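Local coordinates for protein succinate dehydrogenase subunit A (Mycolicibacterium smegmatis MC2 51, PDB 6LUM) that forms the FAD-binding flavoprotein subunit of a membrane-anchored, trimeric succinate dehydrogenase and probably oxidises succinate to fumarate for the electron transfer chain, at residues R208-T212 / L458-D463. Residue numbers count along the deposited sequence, not the author numbering.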
ATOM      1  N   ARG D 208     -46.582  13.234  -1.913  1.00  9.35           N
ATOM      2  CA  ARG D 208     -47.102  12.999  -3.247  1.00  9.35           C
ATOM      3  C   ARG D 208     -48.543  12.539  -3.246  1.00  9.35           C
ATOM      4  O   ARG D 208     -49.010  12.016  -4.257  1.00  9.35           O
ATOM      5  CB  ARG D 208     -46.238  11.981  -3.975  1.00  9.35           C
ATOM      6  CG  ARG D 208     -45.113  12.603  -4.733  1.00  9.35           C
ATOM      7  CD  ARG D 208     -45.634  13.339  -5.931  1.00  9.35           C
ATOM      8  NE  ARG D 208     -44.716  14.376  -6.370  1.00  9.35           N
ATOM      9  CZ  ARG D 208     -44.994  15.250  -7.324  1.00  9.35           C
ATOM     10  NH1 ARG D 208     -44.105  16.168  -7.665  1.00  9.35           N
ATOM     11  NH2 ARG D 208     -46.164  15.202  -7.934  1.00  9.35           N
ATOM     12  N   MET D 209     -49.254  12.699  -2.143  1.00 11.53           N
ATOM     13  CA  MET D 209     -50.695  12.545  -2.146  1.00 11.53           C
ATOM     14  C   MET D 209     -51.398  13.871  -2.329  1.00 11.53           C
ATOM     15  O   MET D 209     -52.599  13.966  -2.079  1.00 11.53           O
ATOM     16  CB  MET D 209     -51.158  11.881  -0.859  1.00 11.53           C
ATOM     17  CG  MET D 209     -50.626  12.528   0.375  1.00 11.53           C
ATOM     18  SD  MET D 209     -51.046  11.577   1.824  1.00 11.53           S
ATOM     19  CE  MET D 209     -50.211  12.518   3.079  1.00 11.53           C
ATOM     20  N   TYR D 210     -50.667  14.892  -2.747  1.00 14.78           N
ATOM     21  CA  TYR D 210     -51.197  16.212  -3.021  1.00 14.78           C
ATOM     22  C   TYR D 210     -50.855  16.575  -4.451  1.00 14.78           C
ATOM     23  O   TYR D 210     -49.741  16.323  -4.910  1.00 14.78           O
ATOM     24  CB  TYR D 210     -50.610  17.242  -2.073  1.00 14.78           C
ATOM     25  CG  TYR D 210     -51.170  17.178  -0.686  1.00 14.78           C
ATOM     26  CD1 TYR D 210     -52.412  17.687  -0.409  1.00 14.78           C
ATOM     27  CD2 TYR D 210     -50.457  16.613   0.342  1.00 14.78           C
ATOM     28  CE1 TYR D 210     -52.922  17.633   0.835  1.00 14.78           C
ATOM     29  CE2 TYR D 210     -50.970  16.548   1.590  1.00 14.78           C
ATOM     30  CZ  TYR D 210     -52.203  17.063   1.831  1.00 14.78           C
ATOM     31  OH  TYR D 210     -52.734  17.014   3.086  1.00 14.78           O
ATOM     32  N   LYS D 211     -51.816  17.159  -5.163  1.00 18.95           N
ATOM     33  CA  LYS D 211     -51.566  17.519  -6.550  1.00 18.95           C
ATOM     34  C   LYS D 211     -50.439  18.526  -6.648  1.00 18.95           C
ATOM     35  O   LYS D 211     -49.456  18.309  -7.363  1.00 18.95           O
ATOM     36  CB  LYS D 211     -52.831  18.077  -7.187  1.00 18.95           C
ATOM     37  CG  LYS D 211     -52.773  18.116  -8.695  1.00 18.95           C
ATOM     38  CD  LYS D 211     -54.062  18.638  -9.270  1.00 18.95           C
ATOM     39  CE  LYS D 211     -54.530  19.846  -8.496  1.00 18.95           C
ATOM     40  NZ  LYS D 211     -55.903  20.252  -8.881  1.00 18.95           N
ATOM     41  N   THR D 212     -50.557  19.630  -5.923  1.00 17.27           N
ATOM     42  CA  THR D 212     -49.546  20.677  -5.916  1.00 17.27           C
ATOM     43  C   THR D 212     -48.621  20.430  -4.735  1.00 17.27           C
ATOM     44  O   THR D 212     -48.984  20.694  -3.589  1.00 17.27           O
ATOM     45  CB  THR D 212     -50.208  22.045  -5.821  1.00 17.27           C
ATOM     46  OG1 THR D 212     -51.220  22.147  -6.826  1.00 17.27           O
ATOM     47  CG2 THR D 212     -49.194  23.128  -6.071  1.00 17.27           C
ATOM     48  N   LEU D 458     -57.150  10.836  -6.504  1.00 13.88           N
ATOM     49  CA  LEU D 458     -56.732  10.968  -5.112  1.00 13.88           C
ATOM     50  C   LEU D 458     -56.081  12.315  -4.861  1.00 13.88           C
ATOM     51  O   LEU D 458     -56.430  13.016  -3.908  1.00 13.88           O
ATOM     52  CB  LEU D 458     -55.764   9.851  -4.735  1.00 13.88           C
ATOM     53  CG  LEU D 458     -54.994  10.087  -3.435  1.00 13.88           C
ATOM     54  CD1 LEU D 458     -55.841   9.747  -2.242  1.00 13.88           C
ATOM     55  CD2 LEU D 458     -53.710   9.308  -3.410  1.00 13.88           C
ATOM     56  N   GLN D 459     -55.114  12.685  -5.697  1.00 13.70           N
ATOM     57  CA  GLN D 459     -54.359  13.906  -5.457  1.00 13.70           C
ATOM     58  C   GLN D 459     -55.231  15.140  -5.608  1.00 13.70           C
ATOM     59  O   GLN D 459     -55.122  16.086  -4.822  1.00 13.70           O
ATOM     60  CB  GLN D 459     -53.166  13.959  -6.399  1.00 13.70           C
ATOM     61  CG  GLN D 459     -52.210  12.825  -6.188  1.00 13.70           C
ATOM     62  CD  GLN D 459     -51.013  12.913  -7.076  1.00 13.70           C
ATOM     63  OE1 GLN D 459     -49.973  12.344  -6.787  1.00 13.70           O
ATOM     64  NE2 GLN D 459     -51.152  13.624  -8.176  1.00 13.70           N
ATOM     65  N   GLN D 460     -56.119  15.149  -6.598  1.00 18.88           N
ATOM     66  CA  GLN D 460     -57.039  16.267  -6.738  1.00 18.88           C
ATOM     67  C   GLN D 460     -57.946  16.387  -5.522  1.00 18.88           C
ATOM     68  O   GLN D 460     -58.154  17.483  -4.994  1.00 18.88           O
ATOM     69  CB  GLN D 460     -57.863  16.100  -8.009  1.00 18.88           C
ATOM     70  CG  GLN D 460     -58.945  17.129  -8.168  1.00 18.88           C
ATOM     71  CD  GLN D 460     -58.396  18.528  -8.210  1.00 18.88           C
ATOM     72  OE1 GLN D 460     -57.857  18.963  -9.222  1.00 18.88           O
ATOM     73  NE2 GLN D 460     -58.523  19.246  -7.108  1.00 18.88           N
ATOM     74  N   SER D 461     -58.491  15.263  -5.055  1.00 19.48           N
ATOM     75  CA  SER D 461     -59.393  15.299  -3.911  1.00 19.48           C
ATOM     76  C   SER D 461     -58.684  15.785  -2.658  1.00 19.48           C
ATOM     77  O   SER D 461     -59.228  16.598  -1.903  1.00 19.48           O
ATOM     78  CB  SER D 461     -59.987  13.914  -3.688  1.00 19.48           C
ATOM     79  OG  SER D 461     -60.576  13.808  -2.414  1.00 19.48           O
ATOM     80  N   MET D 462     -57.468  15.298  -2.420  1.00 17.06           N
ATOM     81  CA  MET D 462     -56.727  15.727  -1.242  1.00 17.06           C
ATOM     82  C   MET D 462     -56.397  17.205  -1.313  1.00 17.06           C
ATOM     83  O   MET D 462     -56.647  17.939  -0.358  1.00 17.06           O
ATOM     84  CB  MET D 462     -55.455  14.903  -1.087  1.00 17.06           C
ATOM     85  CG  MET D 462     -55.683  13.528  -0.513  1.00 17.06           C
ATOM     86  SD  MET D 462     -56.001  13.548   1.252  1.00 17.06           S
ATOM     87  CE  MET D 462     -54.343  13.719   1.883  1.00 17.06           C
ATOM     88  N   ASP D 463     -55.863  17.675  -2.439  1.00 22.07           N
ATOM     89  CA  ASP D 463     -55.516  19.085  -2.519  1.00 22.07           C
ATOM     90  C   ASP D 463     -56.743  19.983  -2.546  1.00 22.07           C
ATOM     91  O   ASP D 463     -56.625  21.180  -2.289  1.00 22.07           O
ATOM     92  CB  ASP D 463     -54.645  19.335  -3.742  1.00 22.07           C
ATOM     93  CG  ASP D 463     -53.708  20.499  -3.554  1.00 22.07           C
ATOM     94  OD1 ASP D 463     -52.480  20.278  -3.542  1.00 22.07           O
ATOM     95  OD2 ASP D 463     -54.187  21.640  -3.423  1.00 22.07           O
TER
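Met462 supplies the apolar centre, its CE lying 3.9 Å from Met209 SD and 4.0 Å from Tyr210 CZ, so the methyl group touches both thioether and phenol ring. Met209 CB meets Leu458 CD2 at 4.4 Å, one helical turn earlier, and helix 503-527 covers this cluster through Ala518, Thr521 and Val522. The Tyr210 hydroxyl is hydrogen-bonded to Ala466 O, and the tyrosine ring packs edge-to-face with His240 and Phe242. Helix 451-465, from the C-terminal region of the fumarate reductase/succinate dehydrogenase flavoprotein family, is thereby packed against a loop of the FAD-binding domain that follows strand 198-201 of the Rossmann-type parallel sheet. Farther out, loop backbone amides donate to the helix: Thr212 N to Asp463 OD1 at 3.1 Å, and Lys211 N, through a weak hydrogen bond of 3.5 Å, to Gln459 O, which already accepts the helical bond from Asp463 N. At the solvent-exposed edge, Lys211 reaches across the helix and its NZ donates to Gln460 OE1 over a very short 2.4 Å.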